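Local coordinates for protein type I modular polyketide synthase (Streptomyces albus subsp. albus, PDB 6IYT) that probably loads an ethylmalonyl extender unit from coenzyme A onto the polyketide synthase that assembles salinomycin, acting as an acyltransferase domain, at residues S277-R285 with P373-R381. Residues are numbered along the deposited sequence; the frame is centred on the assembly and turned at random.
Sequences SIAGNNGPR and PVSFEPVVR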
# COMPACT_ATOMS: atom_id res chain seq x y z
N SER A 277 3.57 10.37 23.77
CA SER A 277 3.40 8.95 24.04
C SER A 277 3.59 8.14 22.81
O SER A 277 3.45 8.62 21.71
CB SER A 277 2.03 8.66 24.67
OG SER A 277 1.01 9.07 23.84
N ILE A 278 4.01 6.91 22.98
CA ILE A 278 4.23 6.08 21.82
C ILE A 278 2.88 5.71 21.21
O ILE A 278 1.95 5.18 21.92
CB ILE A 278 5.05 4.83 22.17
CG1 ILE A 278 6.49 5.25 22.48
CG2 ILE A 278 5.00 3.82 21.05
CD1 ILE A 278 7.45 4.10 22.60
N ALA A 279 2.74 6.02 19.91
CA ALA A 279 1.47 5.91 19.18
C ALA A 279 1.43 4.67 18.30
O ALA A 279 0.36 4.30 17.82
CB ALA A 279 1.26 7.14 18.32
N GLY A 280 2.56 4.02 18.10
CA GLY A 280 2.63 2.88 17.21
C GLY A 280 3.94 2.15 17.33
O GLY A 280 4.98 2.75 17.44
N ASN A 281 3.88 0.85 17.16
CA ASN A 281 5.08 0.03 16.97
C ASN A 281 5.06 -0.61 15.61
O ASN A 281 4.21 -1.46 15.36
CB ASN A 281 5.15 -1.06 18.04
CG ASN A 281 5.28 -0.49 19.43
OD1 ASN A 281 6.39 -0.26 19.91
ND2 ASN A 281 4.17 -0.20 20.05
N ASN A 282 5.97 -0.19 14.73
CA ASN A 282 5.94 -0.61 13.34
C ASN A 282 7.00 -1.62 13.00
O ASN A 282 6.89 -2.35 11.98
CB ASN A 282 6.10 0.59 12.44
CG ASN A 282 4.85 1.41 12.36
OD1 ASN A 282 3.81 1.05 12.94
ND2 ASN A 282 4.98 2.62 11.82
N GLY A 283 8.08 -1.61 13.77
CA GLY A 283 9.10 -2.65 13.66
C GLY A 283 10.08 -2.52 14.81
O GLY A 283 9.92 -1.61 15.65
N PRO A 284 11.13 -3.37 14.82
CA PRO A 284 11.98 -3.43 16.02
C PRO A 284 12.70 -2.11 16.25
O PRO A 284 13.04 -1.78 17.40
CB PRO A 284 13.00 -4.53 15.70
CG PRO A 284 12.49 -5.25 14.51
CD PRO A 284 11.27 -4.56 13.98
N ARG A 285 12.83 -1.31 15.19
CA ARG A 285 13.53 -0.06 15.27
C ARG A 285 12.75 1.05 14.61
O ARG A 285 13.30 2.03 14.15
CB ARG A 285 14.92 -0.17 14.64
CG ARG A 285 15.80 -1.19 15.34
CD ARG A 285 17.17 -0.62 15.67
NE ARG A 285 18.17 -1.67 15.80
CZ ARG A 285 18.27 -2.50 16.84
NH1 ARG A 285 19.19 -3.46 16.83
NH2 ARG A 285 17.47 -2.37 17.88
N PRO A 373 -2.56 2.83 20.88
CA PRO A 373 -1.37 2.63 20.03
C PRO A 373 -1.54 1.51 19.04
O PRO A 373 -2.20 0.50 19.33
CB PRO A 373 -0.25 2.30 21.05
CG PRO A 373 -0.97 1.88 22.29
CD PRO A 373 -2.25 2.68 22.31
N VAL A 374 -0.98 1.69 17.87
CA VAL A 374 -1.06 0.70 16.80
C VAL A 374 -0.02 -0.40 17.04
O VAL A 374 1.19 -0.17 16.89
CB VAL A 374 -0.83 1.36 15.42
CG1 VAL A 374 -1.17 0.39 14.29
CG2 VAL A 374 -1.67 2.63 15.29
N SER A 375 -0.50 -1.61 17.22
CA SER A 375 0.37 -2.74 17.45
C SER A 375 0.69 -3.44 16.14
O SER A 375 0.24 -4.54 15.92
CB SER A 375 -0.27 -3.72 18.42
OG SER A 375 -0.47 -3.11 19.65
N PHE A 376 1.45 -2.80 15.27
CA PHE A 376 1.61 -3.36 13.93
C PHE A 376 2.72 -4.46 13.92
O PHE A 376 2.49 -5.57 13.43
CB PHE A 376 1.91 -2.24 12.91
CG PHE A 376 2.12 -2.73 11.50
CD1 PHE A 376 1.04 -3.12 10.72
CD2 PHE A 376 3.38 -2.83 10.98
CE1 PHE A 376 1.23 -3.54 9.41
CE2 PHE A 376 3.59 -3.25 9.67
CZ PHE A 376 2.50 -3.61 8.89
N GLU A 377 3.86 -4.18 14.56
CA GLU A 377 4.97 -5.13 14.66
C GLU A 377 4.57 -6.53 15.21
O GLU A 377 4.85 -7.53 14.58
CB GLU A 377 6.13 -4.54 15.46
CG GLU A 377 7.25 -5.54 15.74
CD GLU A 377 8.29 -4.98 16.70
OE1 GLU A 377 8.05 -3.90 17.28
OE2 GLU A 377 9.35 -5.61 16.88
N PRO A 378 3.78 -6.58 16.31
CA PRO A 378 3.36 -7.90 16.81
C PRO A 378 2.40 -8.63 15.85
O PRO A 378 2.40 -9.86 15.77
CB PRO A 378 2.65 -7.58 18.13
CG PRO A 378 2.97 -6.17 18.46
CD PRO A 378 3.46 -5.48 17.24
N VAL A 379 1.62 -7.89 15.10
CA VAL A 379 0.73 -8.49 14.14
C VAL A 379 1.52 -9.02 12.92
O VAL A 379 1.24 -10.11 12.44
CB VAL A 379 -0.37 -7.50 13.71
CG1 VAL A 379 -1.15 -8.05 12.54
CG2 VAL A 379 -1.29 -7.21 14.90
N VAL A 380 2.56 -8.32 12.51
CA VAL A 380 3.43 -8.84 11.47
C VAL A 380 4.04 -10.19 11.92
O VAL A 380 4.10 -11.13 11.15
CB VAL A 380 4.55 -7.86 11.13
CG1 VAL A 380 5.53 -8.48 10.14
CG2 VAL A 380 3.96 -6.59 10.55
N ARG A 381 4.54 -10.23 13.14
CA ARG A 381 5.06 -11.49 13.70
C ARG A 381 4.01 -12.60 13.64
O ARG A 381 4.29 -13.72 13.23
CB ARG A 381 5.51 -11.27 15.14
CG ARG A 381 6.68 -10.35 15.30
CD ARG A 381 7.09 -10.22 16.75
NE ARG A 381 8.06 -9.16 16.89
CZ ARG A 381 9.37 -9.32 16.73
NH1 ARG A 381 10.18 -8.27 16.73
NH2 ARG A 381 9.88 -10.54 16.59
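Val374 clips onto the edge of strand 277-283 through its backbone: its N donates to Ala279 O at 2.9 Å, and its O accepts from Asn281 N in an almost straight bond of 168°. Gly280 pairs with Val374 in a parallel bridge, its CA 3.4 Å from Val374 O in a CA-H...O contact, and adds no side chain beside the valine. Pro373 forms no backbone hydrogen bond with the strand, so its lack of an N-H costs nothing here; its CB rests against Ile278 O. Where the chain turns into helix 376-381, Asn281 O accepts a well-aligned bond from Glu377 N at 2.9 Å and a weak one from Phe376 N, tying a strand carbonyl to the first helical turn.

Phe376 and Asn282 meet on a buried side. Phe376 CB points toward the strand, 3.8 Å from Asn282 OD1, and chi1 near 179° swings the ring so that CD2 lies 3.7 Å from Asn282 O, at the ring edge. That buried oxygen has no hydrogen-bond partner; the weakly positive ring edge suits it. Val380 CG2 packs on one ring face.

On the partly exposed side, extended Glu377 lies lengthwise against Gly283 and Pro284, a main part of the contact. Its OE2 is 3.5 Å from Pro284 N, while OE1 and Gly283 O, both acceptors, stand 3.4 Å apart unbonded. Arg381 NH1, whose strongest polar partner is Asp410, holds OE2 from its anti side at 2.8 Å. Packing thins at Arg381 itself, which barely meets Pro284, and at Ser375.

The short, weakly bonded strand 374-375 adds a parallel edge to an otherwise antiparallel sheet. The arrangement fits the malonyl-CoA:ACP transacylase-like fold, joining the small ferredoxin-like subdomain to the large hydrolase-like one, with Val374 and Asn282 touching the probable nucleophile elbow.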